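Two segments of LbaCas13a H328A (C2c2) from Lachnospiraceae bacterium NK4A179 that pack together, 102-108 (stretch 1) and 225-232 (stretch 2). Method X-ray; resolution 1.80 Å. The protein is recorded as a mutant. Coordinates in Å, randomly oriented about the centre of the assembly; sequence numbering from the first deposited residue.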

# COMPACT_ATOMS: atom_id res chain seq x y z
N VAL A 102 -20.00 3.51 40.27
CA VAL A 102 -20.51 4.30 39.15
C VAL A 102 -20.26 5.75 39.51
O VAL A 102 -21.03 6.36 40.28
N LEU A 103 -19.19 6.32 38.96
CA LEU A 103 -18.75 7.65 39.36
C LEU A 103 -19.81 8.70 39.08
O LEU A 103 -19.97 9.65 39.86
N SER A 104 -20.54 8.56 37.97
CA SER A 104 -21.55 9.55 37.62
C SER A 104 -22.64 9.61 38.68
O SER A 104 -23.13 10.70 39.02
N ASP A 105 -23.03 8.45 39.22
CA ASP A 105 -24.02 8.45 40.30
C ASP A 105 -23.43 9.01 41.58
O ASP A 105 -24.08 9.82 42.27
N MET A 106 -22.20 8.63 41.93
CA MET A 106 -21.62 9.06 43.20
C MET A 106 -21.41 10.56 43.24
O MET A 106 -21.63 11.20 44.28
N LEU A 107 -20.99 11.16 42.13
CA LEU A 107 -20.60 12.56 42.15
C LEU A 107 -21.76 13.50 41.84
O LEU A 107 -21.61 14.72 42.02
N SER A 108 -22.89 12.98 41.38
CA SER A 108 -24.06 13.80 41.06
C SER A 108 -25.07 13.84 42.20
O SER A 108 -26.15 14.42 42.04
N TYR A 225 -6.58 10.28 40.79
CA TYR A 225 -6.34 10.12 39.36
C TYR A 225 -7.62 9.77 38.62
O TYR A 225 -7.88 10.31 37.54
N VAL A 226 -8.42 8.86 39.18
CA VAL A 226 -9.70 8.51 38.56
C VAL A 226 -10.54 9.76 38.34
O VAL A 226 -11.16 9.93 37.28
N LEU A 227 -10.57 10.66 39.32
CA LEU A 227 -11.35 11.88 39.14
C LEU A 227 -10.75 12.78 38.06
O LEU A 227 -11.50 13.40 37.29
N GLU A 228 -9.42 12.87 37.99
CA GLU A 228 -8.79 13.60 36.88
C GLU A 228 -9.15 12.98 35.54
O GLU A 228 -9.33 13.69 34.54
N ASP A 229 -9.23 11.65 35.50
CA ASP A 229 -9.59 10.94 34.28
C ASP A 229 -11.07 11.11 33.95
O ASP A 229 -11.43 11.39 32.80
N PHE A 230 -11.92 10.99 34.96
CA PHE A 230 -13.37 11.12 34.77
C PHE A 230 -13.74 12.49 34.20
O PHE A 230 -14.62 12.59 33.34
N TYR A 231 -13.09 13.55 34.69
CA TYR A 231 -13.36 14.90 34.25
C TYR A 231 -12.46 15.33 33.10
O TYR A 231 -12.52 16.50 32.69
N HIS A 232 -11.64 14.42 32.59
CA HIS A 232 -10.76 14.65 31.43
C HIS A 232 -9.96 15.95 31.56
O HIS A 232 -9.87 16.74 30.62

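Two short helical segments, far apart in sequence, meet here nearly at right angles: the axes of helix 103-107 and helix 225-230 cross at -101° and come no closer than 12.2 Å. At that distance backbones cannot touch, so the gap is filled by side chains, and leucine and phenylalanine do most of the filling. No hydrogen bond crosses between the stretches; the contact is essentially apolar and buries 284 Å² in all.

From the first helix, Leu 103 and Leu 107 point toward the partner. They are four residues apart, about one helical turn, and so lie on the same side of the helix. Leu 103 has an unusual conformation: chi1 is -99°, between wells, with chi2 t at -156°. In this pose its CD1 lies 3.5 Å from CG1 of Val 226 and 3.6 Å from CB of Phe 230, two residues that are themselves one turn apart on the second helix. Leu 107 adopts the comfortable mt rotamer (-55°, -170°), common for leucine in helices, and its CD1 reaches CD2 of Leu 227 at 3.6 Å, CE2 of Phe 230 at 4.0 Å and the OH of Tyr 231 at 3.5 Å.

Phe 230 answers from the second helix. Its CA is 7.9 Å from the CA of Leu 103, and its t chi1 (174°), with chi2 at 86°, extends the ring alongside both leucines, which lie on the same side of its plane, and on to the backbone of the first helix, where CE1 lies 4.0 Å from N of Ser 104. A flat, rigid ring suits this place because it spans the gap and offers carbon to both leucines.

Val 226, also t, points toward the first helix; its short branched side chain suffices because Leu 103 comes out to meet it. Leu 227 and Tyr 231 start sideways, but their ends come nearer. Leu 227 has an m chi1 and a chi2 of 147°, off its well, while Tyr 231 has an m chi1 of -74° and brings CE2 within 3.8 Å of Leu 107 CD1.

Three polar side chains, Ser 108, Glu 228 and Asp 229, find partners away from this apolar contact. Ser 108, with chi1 p, turns its OG back to donate a hydrogen bond to O of Ser 104 at 2.5 Å, supplementing the weak bond from its own N to the same oxygen at 3.3 Å. Glu 228 and Asp 229 make no contact with the first stretch and use their carboxylates in hydrogen bonds beyond these segments.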

# COMPACT_ATOMS: atom_id res chain seq x y z
CB VAL A 102 -21.99 4.02 38.88
CG1 VAL A 102 -22.48 4.86 37.71
CG2 VAL A 102 -22.18 2.54 38.62
CB LEU A 103 -17.45 8.01 38.65
CG LEU A 103 -16.16 7.83 39.43
CD1 LEU A 103 -15.08 8.73 38.85
CD2 LEU A 103 -16.38 8.12 40.91
CB SER A 104 -22.16 9.23 36.25
OG SER A 104 -22.60 7.88 36.19
CB ASP A 105 -24.54 7.02 40.53
CG ASP A 105 -25.25 6.46 39.31
OD1 ASP A 105 -25.63 7.25 38.42
OD2 ASP A 105 -25.43 5.23 39.24
CB MET A 106 -20.29 8.33 43.43
CG MET A 106 -20.43 6.84 43.64
SD MET A 106 -18.88 6.00 43.28
CE MET A 106 -17.81 6.74 44.51
CB LEU A 107 -19.45 12.80 41.15
CG LEU A 107 -18.21 11.92 41.32
CD1 LEU A 107 -17.05 12.40 40.44
CD2 LEU A 107 -17.77 11.84 42.79
CB SER A 108 -24.72 13.28 39.78
OG SER A 108 -25.11 11.93 39.95
CB TYR A 225 -5.27 9.06 39.10
CG TYR A 225 -4.80 9.12 37.67
CD1 TYR A 225 -3.77 9.97 37.30
CD2 TYR A 225 -5.42 8.36 36.68
CE1 TYR A 225 -3.37 10.06 35.98
CE2 TYR A 225 -5.01 8.44 35.36
CZ TYR A 225 -3.98 9.29 35.02
OH TYR A 225 -3.56 9.39 33.72
CB VAL A 226 -10.44 7.46 39.41
CG1 VAL A 226 -11.89 7.31 38.93
CG2 VAL A 226 -9.74 6.14 39.31
CB LEU A 227 -11.46 12.65 40.46
CG LEU A 227 -12.12 11.81 41.56
CD1 LEU A 227 -11.54 12.18 42.92
CD2 LEU A 227 -13.61 12.01 41.53
CB GLU A 228 -7.28 13.63 37.05
CG GLU A 228 -6.78 14.29 38.31
CD GLU A 228 -5.29 14.09 38.50
OE1 GLU A 228 -4.59 13.89 37.48
OE2 GLU A 228 -4.83 14.08 39.67
CB ASP A 229 -9.23 9.46 34.44
CG ASP A 229 -9.35 8.68 33.15
OD1 ASP A 229 -8.84 9.17 32.13
OD2 ASP A 229 -9.94 7.58 33.17
CB PHE A 230 -14.07 10.90 36.11
CG PHE A 230 -15.56 11.15 36.08
CD1 PHE A 230 -16.43 10.15 35.69
CD2 PHE A 230 -16.08 12.38 36.47
CE1 PHE A 230 -17.80 10.38 35.68
CE2 PHE A 230 -17.45 12.60 36.46
CZ PHE A 230 -18.30 11.60 36.07
CB TYR A 231 -13.23 15.88 35.41
CG TYR A 231 -14.40 15.81 36.37
CD1 TYR A 231 -15.67 16.24 36.00
CD2 TYR A 231 -14.23 15.29 37.65
CE1 TYR A 231 -16.74 16.15 36.88
CE2 TYR A 231 -15.29 15.20 38.54
CZ TYR A 231 -16.55 15.63 38.15
OH TYR A 231 -17.60 15.54 39.04
CB HIS A 232 -11.57 14.64 30.14
CG HIS A 232 -12.36 13.40 29.95
ND1 HIS A 232 -13.73 13.35 30.14
CD2 HIS A 232 -11.99 12.15 29.58
CE1 HIS A 232 -14.16 12.12 29.90
NE2 HIS A 232 -13.12 11.37 29.56